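Local coordinates for protein transcriptional activator, putative (Pyrococcus furiosus, PDB 1RTW) that is of unknown function but belongs to the all-helical TENA/THI-4/PQQC family and carries the name of a putative transcriptional activator, at residues D43-K48 with W100-Y105; F122-C127 with K192-F197; Y133-W138 with I200-A205. All coordinates share one frame; numbering follows the deposited sequence.

Contact 1. Residues D43-K48 with W100-Y105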
loop_
_atom_site.group_PDB
_atom_site.type_symbol
_atom_site.label_atom_id
_atom_site.label_comp_id
_atom_site.label_asym_id
_atom_site.label_seq_id
_atom_site.Cartn_x
_atom_site.Cartn_y
_atom_site.Cartn_z
ATOM N N ASP B 43 -17.171 -13.116 -13.143
ATOM C CA ASP B 43 -15.784 -13.285 -13.533
ATOM C C ASP B 43 -15.230 -11.994 -14.129
ATOM O O ASP B 43 -14.045 -11.708 -14.010
ATOM C CB ASP B 43 -15.611 -14.448 -14.499
ATOM C CG ASP B 43 -14.243 -15.082 -14.380
ATOM O OD1 ASP B 43 -13.906 -15.572 -13.281
ATOM O OD2 ASP B 43 -13.497 -15.078 -15.377
ATOM N N TYR B 44 -16.100 -11.203 -14.749
ATOM C CA TYR B 44 -15.698 -9.932 -15.339
ATOM C C TYR B 44 -15.192 -9.026 -14.218
ATOM O O TYR B 44 -14.198 -8.312 -14.378
ATOM C CB TYR B 44 -16.886 -9.287 -16.046
ATOM C CG TYR B 44 -16.584 -7.944 -16.646
ATOM C CD1 TYR B 44 -15.688 -7.820 -17.703
ATOM C CD2 TYR B 44 -17.227 -6.800 -16.185
ATOM C CE1 TYR B 44 -15.445 -6.588 -18.296
ATOM C CE2 TYR B 44 -16.993 -5.559 -16.768
ATOM C CZ TYR B 44 -16.103 -5.465 -17.825
ATOM O OH TYR B 44 -15.889 -4.247 -18.413
ATOM N N TYR B 45 -15.889 -9.073 -13.084
ATOM C CA TYR B 45 -15.519 -8.306 -11.910
ATOM C C TYR B 45 -14.185 -8.837 -11.381
ATOM O O TYR B 45 -13.306 -8.066 -11.001
ATOM C CB TYR B 45 -16.580 -8.466 -10.827
ATOM C CG TYR B 45 -16.219 -7.828 -9.512
ATOM C CD1 TYR B 45 -15.799 -8.602 -8.425
ATOM C CD2 TYR B 45 -16.342 -6.460 -9.337
ATOM C CE1 TYR B 45 -15.519 -8.014 -7.187
ATOM C CE2 TYR B 45 -16.066 -5.859 -8.108
ATOM C CZ TYR B 45 -15.655 -6.639 -7.040
ATOM O OH TYR B 45 -15.383 -6.015 -5.841
ATOM N N PHE B 46 -14.027 -10.154 -11.392
ATOM C CA PHE B 46 -12.790 -10.750 -10.913
ATOM C C PHE B 46 -11.602 -10.353 -11.791
ATOM O O PHE B 46 -10.548 -10.007 -11.284
ATOM C CB PHE B 46 -12.904 -12.284 -10.855
ATOM C CG PHE B 46 -11.648 -12.963 -10.367
ATOM C CD1 PHE B 46 -11.360 -13.027 -9.004
ATOM C CD2 PHE B 46 -10.709 -13.452 -11.269
ATOM C CE1 PHE B 46 -10.146 -13.557 -8.552
ATOM C CE2 PHE B 46 -9.485 -13.987 -10.822
ATOM C CZ PHE B 46 -9.205 -14.035 -9.464
ATOM N N VAL B 47 -11.784 -10.395 -13.108
ATOM C CA VAL B 47 -10.705 -10.067 -14.045
ATOM C C VAL B 47 -10.202 -8.643 -13.849
ATOM O O VAL B 47 -8.993 -8.404 -13.815
ATOM C CB VAL B 47 -11.152 -10.295 -15.509
ATOM C CG1 VAL B 47 -10.120 -9.741 -16.474
ATOM C CG2 VAL B 47 -11.378 -11.792 -15.767
ATOM N N LYS B 48 -11.135 -7.705 -13.700
ATOM C CA LYS B 48 -10.787 -6.305 -13.493
ATOM C C LYS B 48 -9.887 -6.160 -12.271
ATOM O O LYS B 48 -8.863 -5.479 -12.313
ATOM C CB LYS B 48 -12.045 -5.440 -13.292
ATOM C CG LYS B 48 -12.791 -5.086 -14.576
ATOM C CD LYS B 48 -13.937 -4.105 -14.338
ATOM C CE LYS B 48 -15.035 -4.721 -13.480
ATOM N NZ LYS B 48 -16.192 -3.798 -13.301
ATOM N N TRP B 100 -21.096 -12.501 -3.279
ATOM C CA TRP B 100 -20.253 -12.408 -2.083
ATOM C C TRP B 100 -18.958 -13.225 -2.166
ATOM O O TRP B 100 -17.917 -12.786 -1.680
ATOM C CB TRP B 100 -21.048 -12.770 -0.814
ATOM C CG TRP B 100 -21.438 -14.223 -0.688
ATOM C CD1 TRP B 100 -20.735 -15.211 -0.052
ATOM C CD2 TRP B 100 -22.633 -14.842 -1.188
ATOM N NE1 TRP B 100 -21.416 -16.403 -0.127
ATOM C CE2 TRP B 100 -22.583 -16.207 -0.819
ATOM C CE3 TRP B 100 -23.739 -14.376 -1.919
ATOM C CZ2 TRP B 100 -23.604 -17.111 -1.147
ATOM C CZ3 TRP B 100 -24.753 -15.275 -2.245
ATOM C CH2 TRP B 100 -24.673 -16.629 -1.863
ATOM N N ARG B 101 -19.023 -14.403 -2.785
ATOM C CA ARG B 101 -17.842 -15.243 -2.947
ATOM C C ARG B 101 -16.810 -14.543 -3.837
ATOM O O ARG B 101 -15.605 -14.654 -3.615
ATOM C CB ARG B 101 -18.200 -16.597 -3.576
ATOM C CG ARG B 101 -18.995 -17.558 -2.691
ATOM C CD ARG B 101 -20.463 -17.576 -3.080
ATOM N NE ARG B 101 -20.968 -18.928 -3.262
ATOM C CZ ARG B 101 -22.010 -19.244 -4.023
ATOM N NH1 ARG B 101 -22.671 -18.304 -4.680
ATOM N NH2 ARG B 101 -22.379 -20.512 -4.135
ATOM N N ALA B 102 -17.292 -13.832 -4.851
ATOM C CA ALA B 102 -16.401 -13.128 -5.764
ATOM C C ALA B 102 -15.662 -11.989 -5.067
ATOM O O ALA B 102 -14.441 -11.887 -5.170
ATOM C CB ALA B 102 -17.168 -12.618 -6.977
ATOM N N LYS B 103 -16.400 -11.150 -4.343
ATOM C CA LYS B 103 -15.798 -10.019 -3.627
ATOM C C LYS B 103 -14.774 -10.510 -2.609
ATOM O O LYS B 103 -13.718 -9.913 -2.439
ATOM C CB LYS B 103 -16.868 -9.194 -2.903
ATOM C CG LYS B 103 -17.918 -8.600 -3.818
ATOM C CD LYS B 103 -18.861 -7.692 -3.053
ATOM C CE LYS B 103 -19.643 -8.453 -1.985
ATOM N NZ LYS B 103 -20.640 -7.577 -1.295
ATOM N N SER B 104 -15.102 -11.616 -1.954
ATOM C CA SER B 104 -14.249 -12.230 -0.954
ATOM C C SER B 104 -12.930 -12.725 -1.564
ATOM O O SER B 104 -11.868 -12.648 -0.956
ATOM C CB SER B 104 -15.018 -13.391 -0.329
ATOM O OG SER B 104 -14.286 -13.964 0.729
ATOM N N TYR B 105 -13.001 -13.241 -2.777
ATOM C CA TYR B 105 -11.817 -13.741 -3.456
ATOM C C TYR B 105 -10.958 -12.543 -3.855
ATOM O O TYR B 105 -9.737 -12.515 -3.616
ATOM C CB TYR B 105 -12.263 -14.549 -4.677
ATOM C CG TYR B 105 -11.169 -15.286 -5.410
ATOM C CD1 TYR B 105 -9.833 -15.160 -5.032
ATOM C CD2 TYR B 105 -11.476 -16.099 -6.515
ATOM C CE1 TYR B 105 -8.831 -15.813 -5.727
ATOM C CE2 TYR B 105 -10.480 -16.758 -7.216
ATOM C CZ TYR B 105 -9.160 -16.604 -6.815
ATOM O OH TYR B 105 -8.148 -17.200 -7.509
HETATM O O HOH W 1 -14.523 -6.797 -3.558
#

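Contact 2. Residues F122-C127 with K192-F197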
loop_
_atom_site.group_PDB
_atom_site.type_symbol
_atom_site.label_atom_id
_atom_site.label_comp_id
_atom_site.label_asym_id
_atom_site.label_seq_id
_atom_site.Cartn_x
_atom_site.Cartn_y
_atom_site.Cartn_z
ATOM N N PHE B 122 3.198 -13.556 -5.869
ATOM C CA PHE B 122 3.489 -14.249 -7.114
ATOM C C PHE B 122 2.952 -15.677 -7.068
ATOM O O PHE B 122 2.516 -16.208 -8.085
ATOM C CB PHE B 122 4.992 -14.226 -7.419
ATOM C CG PHE B 122 5.300 -14.283 -8.890
ATOM C CD1 PHE B 122 5.244 -13.135 -9.663
ATOM C CD2 PHE B 122 5.584 -15.489 -9.514
ATOM C CE1 PHE B 122 5.459 -13.188 -11.036
ATOM C CE2 PHE B 122 5.802 -15.548 -10.886
ATOM C CZ PHE B 122 5.737 -14.395 -11.651
ATOM N N THR B 123 2.962 -16.288 -5.884
ATOM C CA THR B 123 2.433 -17.636 -5.732
ATOM C C THR B 123 0.929 -17.590 -6.016
ATOM O O THR B 123 0.392 -18.470 -6.702
ATOM C CB THR B 123 2.706 -18.206 -4.303
ATOM O OG1 THR B 123 4.113 -18.395 -4.133
ATOM C CG2 THR B 123 2.032 -19.542 -4.101
ATOM N N ALA B 124 0.255 -16.547 -5.527
ATOM C CA ALA B 124 -1.187 -16.407 -5.761
ATOM C C ALA B 124 -1.467 -16.235 -7.257
ATOM O O ALA B 124 -2.446 -16.782 -7.782
ATOM C CB ALA B 124 -1.753 -15.226 -4.982
ATOM N N LEU B 125 -0.592 -15.492 -7.938
ATOM C CA LEU B 125 -0.737 -15.262 -9.364
ATOM C C LEU B 125 -0.673 -16.595 -10.108
ATOM O O LEU B 125 -1.567 -16.920 -10.883
ATOM C CB LEU B 125 0.353 -14.324 -9.881
ATOM C CG LEU B 125 0.356 -14.135 -11.408
ATOM C CD1 LEU B 125 -0.912 -13.409 -11.840
ATOM C CD2 LEU B 125 1.563 -13.350 -11.815
ATOM N N TYR B 126 0.376 -17.370 -9.838
ATOM C CA TYR B 126 0.563 -18.673 -10.470
ATOM C C TYR B 126 -0.668 -19.541 -10.311
ATOM O O TYR B 126 -1.198 -20.066 -11.287
ATOM C CB TYR B 126 1.766 -19.413 -9.861
ATOM C CG TYR B 126 1.950 -20.815 -10.413
ATOM C CD1 TYR B 126 2.068 -21.030 -11.784
ATOM C CD2 TYR B 126 1.970 -21.923 -9.568
ATOM C CE1 TYR B 126 2.200 -22.306 -12.302
ATOM C CE2 TYR B 126 2.107 -23.215 -10.076
ATOM C CZ TYR B 126 2.219 -23.398 -11.448
ATOM O OH TYR B 126 2.339 -24.665 -11.979
ATOM N N CYS B 127 -1.096 -19.701 -9.066
ATOM C CA CYS B 127 -2.260 -20.505 -8.737
ATOM C C CYS B 127 -3.493 -20.126 -9.563
ATOM O O CYS B 127 -4.099 -20.975 -10.203
ATOM C CB CYS B 127 -2.548 -20.382 -7.241
ATOM S SG CYS B 127 -3.892 -21.404 -6.638
ATOM N N LYS B 192 -2.892 -22.587 -1.173
ATOM C CA LYS B 192 -3.996 -23.402 -0.684
ATOM C C LYS B 192 -5.280 -22.580 -0.629
ATOM O O LYS B 192 -6.328 -23.010 -1.116
ATOM C CB LYS B 192 -3.678 -23.934 0.716
ATOM C CG LYS B 192 -4.832 -24.653 1.403
ATOM C CD LYS B 192 -4.407 -25.232 2.747
ATOM C CE LYS B 192 -3.316 -26.282 2.569
ATOM N NZ LYS B 192 -2.775 -26.755 3.872
ATOM N N GLU B 193 -5.179 -21.384 -0.062
ATOM C CA GLU B 193 -6.326 -20.507 0.077
ATOM C C GLU B 193 -6.848 -20.062 -1.291
ATOM O O GLU B 193 -8.059 -20.063 -1.512
ATOM C CB GLU B 193 -5.961 -19.314 0.972
ATOM C CG GLU B 193 -7.141 -18.503 1.502
ATOM C CD GLU B 193 -8.040 -19.265 2.483
ATOM O OE1 GLU B 193 -9.120 -18.728 2.825
ATOM O OE2 GLU B 193 -7.671 -20.379 2.931
ATOM N N VAL B 194 -5.947 -19.728 -2.219
ATOM C CA VAL B 194 -6.385 -19.309 -3.549
ATOM C C VAL B 194 -7.070 -20.485 -4.254
ATOM O O VAL B 194 -8.048 -20.295 -4.988
ATOM C CB VAL B 194 -5.221 -18.726 -4.415
ATOM C CG1 VAL B 194 -5.704 -18.417 -5.841
ATOM C CG2 VAL B 194 -4.696 -17.457 -3.784
ATOM N N SER B 195 -6.593 -21.696 -3.966
ATOM C CA SER B 195 -7.157 -22.920 -4.540
ATOM C C SER B 195 -8.616 -23.093 -4.137
ATOM O O SER B 195 -9.462 -23.422 -4.968
ATOM C CB SER B 195 -6.352 -24.145 -4.092
ATOM O OG SER B 195 -5.083 -24.178 -4.710
ATOM N N LYS B 196 -8.902 -22.867 -2.857
ATOM C CA LYS B 196 -10.258 -22.967 -2.319
ATOM C C LYS B 196 -11.178 -21.935 -2.974
ATOM O O LYS B 196 -12.340 -22.214 -3.268
ATOM C CB LYS B 196 -10.242 -22.756 -0.801
ATOM C CG LYS B 196 -9.595 -23.892 -0.027
ATOM C CD LYS B 196 -9.593 -23.627 1.474
ATOM C CE LYS B 196 -8.812 -24.724 2.225
ATOM N NZ LYS B 196 -8.770 -24.523 3.712
ATOM N N PHE B 197 -10.642 -20.738 -3.190
ATOM C CA PHE B 197 -11.385 -19.658 -3.818
ATOM C C PHE B 197 -11.726 -20.009 -5.257
ATOM O O PHE B 197 -12.835 -19.737 -5.711
ATOM C CB PHE B 197 -10.594 -18.352 -3.752
ATOM C CG PHE B 197 -10.833 -17.562 -2.497
ATOM C CD1 PHE B 197 -12.123 -17.199 -2.129
ATOM C CD2 PHE B 197 -9.775 -17.150 -1.708
ATOM C CE1 PHE B 197 -12.355 -16.429 -0.987
ATOM C CE2 PHE B 197 -9.995 -16.384 -0.569
ATOM C CZ PHE B 197 -11.289 -16.021 -0.209
#

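Contact 3. Residues Y133-W138 with I200-A205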
loop_
_atom_site.group_PDB
_atom_site.type_symbol
_atom_site.label_atom_id
_atom_site.label_comp_id
_atom_site.label_asym_id
_atom_site.label_seq_id
_atom_site.Cartn_x
_atom_site.Cartn_y
_atom_site.Cartn_z
ATOM N N TYR B 133 -6.039 -22.379 -16.543
ATOM C CA TYR B 133 -5.443 -23.054 -17.685
ATOM C C TYR B 133 -5.896 -24.513 -17.681
ATOM O O TYR B 133 -6.357 -25.024 -18.699
ATOM C CB TYR B 133 -3.917 -22.958 -17.634
ATOM C CG TYR B 133 -3.206 -23.660 -18.775
ATOM C CD1 TYR B 133 -3.599 -23.468 -20.097
ATOM C CD2 TYR B 133 -2.145 -24.526 -18.523
ATOM C CE1 TYR B 133 -2.950 -24.126 -21.144
ATOM C CE2 TYR B 133 -1.485 -25.190 -19.555
ATOM C CZ TYR B 133 -1.888 -24.989 -20.863
ATOM O OH TYR B 133 -1.216 -25.635 -21.886
ATOM N N GLU B 134 -5.820 -25.152 -16.521
ATOM C CA GLU B 134 -6.231 -26.549 -16.388
ATOM C C GLU B 134 -7.728 -26.774 -16.606
ATOM O O GLU B 134 -8.120 -27.676 -17.353
ATOM C CB GLU B 134 -5.813 -27.100 -15.022
ATOM C CG GLU B 134 -4.307 -27.240 -14.844
ATOM C CD GLU B 134 -3.670 -28.157 -15.871
ATOM O OE1 GLU B 134 -4.281 -29.190 -16.218
ATOM O OE2 GLU B 134 -2.555 -27.848 -16.335
ATOM N N ALA B 135 -8.559 -25.937 -15.984
ATOM C CA ALA B 135 -10.014 -26.054 -16.095
ATOM C C ALA B 135 -10.511 -25.927 -17.522
ATOM O O ALA B 135 -11.279 -26.759 -17.997
ATOM C CB ALA B 135 -10.692 -25.021 -15.216
ATOM N N TRP B 136 -10.064 -24.880 -18.205
ATOM C CA TRP B 136 -10.472 -24.648 -19.574
ATOM C C TRP B 136 -9.812 -25.637 -20.532
ATOM O O TRP B 136 -10.336 -25.907 -21.610
ATOM C CB TRP B 136 -10.221 -23.191 -19.955
ATOM C CG TRP B 136 -11.115 -22.287 -19.163
ATOM C CD1 TRP B 136 -10.782 -21.573 -18.042
ATOM C CD2 TRP B 136 -12.518 -22.085 -19.362
ATOM N NE1 TRP B 136 -11.889 -20.950 -17.532
ATOM C CE2 TRP B 136 -12.963 -21.241 -18.317
ATOM C CE3 TRP B 136 -13.435 -22.530 -20.317
ATOM C CZ2 TRP B 136 -14.300 -20.847 -18.202
ATOM C CZ3 TRP B 136 -14.763 -22.136 -20.198
ATOM C CH2 TRP B 136 -15.179 -21.298 -19.150
ATOM N N LYS B 137 -8.690 -26.212 -20.114
ATOM C CA LYS B 137 -8.006 -27.204 -20.934
ATOM C C LYS B 137 -8.870 -28.466 -20.863
ATOM O O LYS B 137 -9.094 -29.135 -21.873
ATOM C CB LYS B 137 -6.601 -27.478 -20.393
ATOM C CG LYS B 137 -5.645 -28.064 -21.419
ATOM C CD LYS B 137 -4.192 -27.954 -20.971
ATOM C CE LYS B 137 -3.929 -28.716 -19.679
ATOM N NZ LYS B 137 -2.511 -28.590 -19.237
ATOM N N TRP B 138 -9.394 -28.749 -19.669
ATOM C CA TRP B 138 -10.260 -29.899 -19.470
ATOM C C TRP B 138 -11.482 -29.749 -20.364
ATOM O O TRP B 138 -11.907 -30.701 -21.017
ATOM C CB TRP B 138 -10.717 -30.000 -18.016
ATOM C CG TRP B 138 -11.507 -31.262 -17.739
ATOM C CD1 TRP B 138 -11.017 -32.447 -17.277
ATOM C CD2 TRP B 138 -12.912 -31.468 -17.954
ATOM N NE1 TRP B 138 -12.021 -33.381 -17.197
ATOM C CE2 TRP B 138 -13.191 -32.808 -17.607
ATOM C CE3 TRP B 138 -13.954 -30.654 -18.411
ATOM C CZ2 TRP B 138 -14.482 -33.352 -17.698
ATOM C CZ3 TRP B 138 -15.236 -31.197 -18.503
ATOM C CH2 TRP B 138 -15.485 -32.537 -18.149
ATOM N N ILE B 200 -14.517 -22.607 -5.226
ATOM C CA ILE B 200 -15.763 -21.988 -4.815
ATOM C C ILE B 200 -16.364 -21.065 -5.870
ATOM O O ILE B 200 -17.587 -20.977 -6.003
ATOM C CB ILE B 200 -15.536 -21.203 -3.492
ATOM C CG1 ILE B 200 -15.312 -22.189 -2.344
ATOM C CG2 ILE B 200 -16.710 -20.284 -3.180
ATOM C CD1 ILE B 200 -14.844 -21.523 -1.062
ATOM N N PHE B 201 -15.510 -20.392 -6.631
ATOM C CA PHE B 201 -15.996 -19.468 -7.639
ATOM C C PHE B 201 -16.945 -20.109 -8.644
ATOM O O PHE B 201 -17.928 -19.485 -9.055
ATOM C CB PHE B 201 -14.824 -18.807 -8.364
ATOM C CG PHE B 201 -15.151 -17.466 -8.930
ATOM C CD1 PHE B 201 -15.717 -17.349 -10.199
ATOM C CD2 PHE B 201 -14.880 -16.307 -8.196
ATOM C CE1 PHE B 201 -16.007 -16.094 -10.732
ATOM C CE2 PHE B 201 -15.162 -15.045 -8.713
ATOM C CZ PHE B 201 -15.727 -14.935 -9.985
ATOM N N TRP B 202 -16.665 -21.354 -9.029
ATOM C CA TRP B 202 -17.510 -22.044 -9.999
ATOM C C TRP B 202 -18.960 -22.162 -9.529
ATOM O O TRP B 202 -19.875 -22.118 -10.345
ATOM C CB TRP B 202 -16.946 -23.423 -10.330
ATOM C CG TRP B 202 -15.592 -23.394 -10.984
ATOM C CD1 TRP B 202 -14.405 -23.773 -10.425
ATOM C CD2 TRP B 202 -15.280 -22.932 -12.310
ATOM N NE1 TRP B 202 -13.376 -23.569 -11.313
ATOM C CE2 TRP B 202 -13.883 -23.061 -12.473
ATOM C CE3 TRP B 202 -16.041 -22.419 -13.361
ATOM C CZ2 TRP B 202 -13.234 -22.693 -13.658
ATOM C CZ3 TRP B 202 -15.391 -22.049 -14.537
ATOM C CH2 TRP B 202 -14.002 -22.192 -14.675
ATOM N N ASP B 203 -19.166 -22.270 -8.217
ATOM C CA ASP B 203 -20.518 -22.381 -7.655
ATOM C C ASP B 203 -21.382 -21.134 -7.864
ATOM O O ASP B 203 -22.610 -21.223 -7.882
ATOM C CB ASP B 203 -20.466 -22.692 -6.152
ATOM C CG ASP B 203 -19.896 -24.065 -5.854
ATOM O OD1 ASP B 203 -19.161 -24.201 -4.847
ATOM O OD2 ASP B 203 -20.186 -25.009 -6.621
ATOM N N ILE B 204 -20.738 -19.980 -8.016
ATOM C CA ILE B 204 -21.437 -18.713 -8.208
ATOM C C ILE B 204 -22.478 -18.762 -9.321
ATOM O O ILE B 204 -23.548 -18.178 -9.192
ATOM C CB ILE B 204 -20.436 -17.563 -8.478
ATOM C CG1 ILE B 204 -19.631 -17.261 -7.210
ATOM C CG2 ILE B 204 -21.163 -16.320 -8.934
ATOM C CD1 ILE B 204 -18.492 -16.273 -7.424
ATOM N N ALA B 205 -22.173 -19.469 -10.403
ATOM C CA ALA B 205 -23.101 -19.577 -11.519
ATOM C C ALA B 205 -24.472 -20.136 -11.108
ATOM O O ALA B 205 -25.504 -19.758 -11.671
ATOM C CB ALA B 205 -22.495 -20.433 -12.598
#

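Contact 1. Residues D43-K48 with W100-Y105
F46 lays the outer end of its ring on one face of Y105, and Y45 reaches the backbone of K103. The two segments belong to helices 33-60 and 100-115 of the all-helical TENA-type fold. Their local axes run nearly parallel, at 9° and 9.8 Å. F46 CE1 stands 3.4 Å above the Y105 ring plane, over its centre, and F46 CZ leans towards Y105 CZ. The ring planes are inclined at 38°, an oblique pairing. F46 holds CG anti to its backbone N (chi1 180°), which sends the ring out towards Y105. E198 takes the Y105 hydroxyl in a hydrogen bond, helping to fix the far end of that ring. A phosphate ion, probably from the crystallisation liquor, lies about 4 Å from the F46 side chain. Y45 packs less tightly. Its CE1 is 4.1 Å from K103 CA, and its CD1 is 4.5 Å from A102 CB. The K103 amine turns away to a salt bridge with E193 of the third subunit. A water in the plane of the Y45 ring, at its edge, is 2.6 Å from Y45 OH and gives a weak, 3.4 Å bond to K103 O.

Contact 2. Residues F122-C127 with K192-F197
V194 meets A124 and C127 with no flat group between them; the rings of this part of the all-helical TENA-type bundle lie round the contact. Y105 packs on V194 and stacks on F197, while F191 touches C127. The segments lie on helices 118-142 and 181-201, which run in broadly the same direction here. Their local axes cross at -34° and come within 9.3 Å. The small side chain of A124 sits where the backbones are close, with A124 CA and V194 CA 6.4 Å apart.

V194 splits its two methyl groups between the partners. CG2 meets A124 CB at 3.9 Å, and CG1 meets C127 SG at 3.6 Å. With CG1 anti to the V194 backbone N (chi1 175°), both branches can face helix 118-142 at once. C127 also extends its sulfur away from its own backbone N (chi1 -176°), which carries SG across to the other helix. SG touches the V194 side chain at CB as well as at CG1. Every residue that touches here is buried, and the packing is mainly apolar.

S195 is the polar member. Its hydroxyl is held by two hydrogen bonds, to the carbonyl O of F191 one turn earlier and from the indole NE1 of W14. Both use groups outside the two segments, so this polar atom is satisfied inside the core. Its contact with the cysteine is plain packing, with S195 OG 3.6 Å from C127 SG.

Contact 3. Residues Y133-W138 with I200-A205
W136 and W202 both place CG anti to their carbonyl carbon, with chi1 at -66° and -63°. These torsions let the two indoles bridge backbones that stay well apart: the nearest CA atoms, of A135 and W202, are 10.5 Å from each other. W202 points the outer rim of its six-membered ring at helix 118-142. Its CH2 atom does most of the touching, 3.8 Å from both NE1 and CZ2 of W136. W136 NE1 lies at the edge of the W202 ring, in its plane, and makes a packing contact there. The five-membered ring of W136 and the six-membered ring of W202 meet obliquely, with planes at 56°. The neighbouring atom of the W202 rim, CZ2, rests against A135 CB at 3.8 Å. All three touching residues are buried. More rings close round them: Y132 and W156 meet W136, while H20, F22 and Y132 meet W202. L23 of helix 21-28 packs on both A135 and W202. The contact joins the C-terminal part of the chain to helix 118-142 through a cluster of aromatic rings, in the buried core of an all-helical TENA-type bundle.

In the fold
The three contacts form a compact triangle, with centres 13 to 14 Å apart. Contact 1 closes first along the chain, pairing helices 33-60 and 100-115. Contacts 2 and 3 follow, and both join helix 118-142 to helix 181-201 or the residues just after it. Their segments alternate in sequence, as expected where two helices run the same way, and the pair meets at two levels 14 Å apart. Contact 1 touches both others, through Y105 on the side of contact 2 and through D43 and A102 against F201 on the side of contact 3. Helix 181-201 therefore ties all three into one core. The segments of contacts 1 and 2 are also joined across a subunit boundary by the K103 to E193 salt bridges.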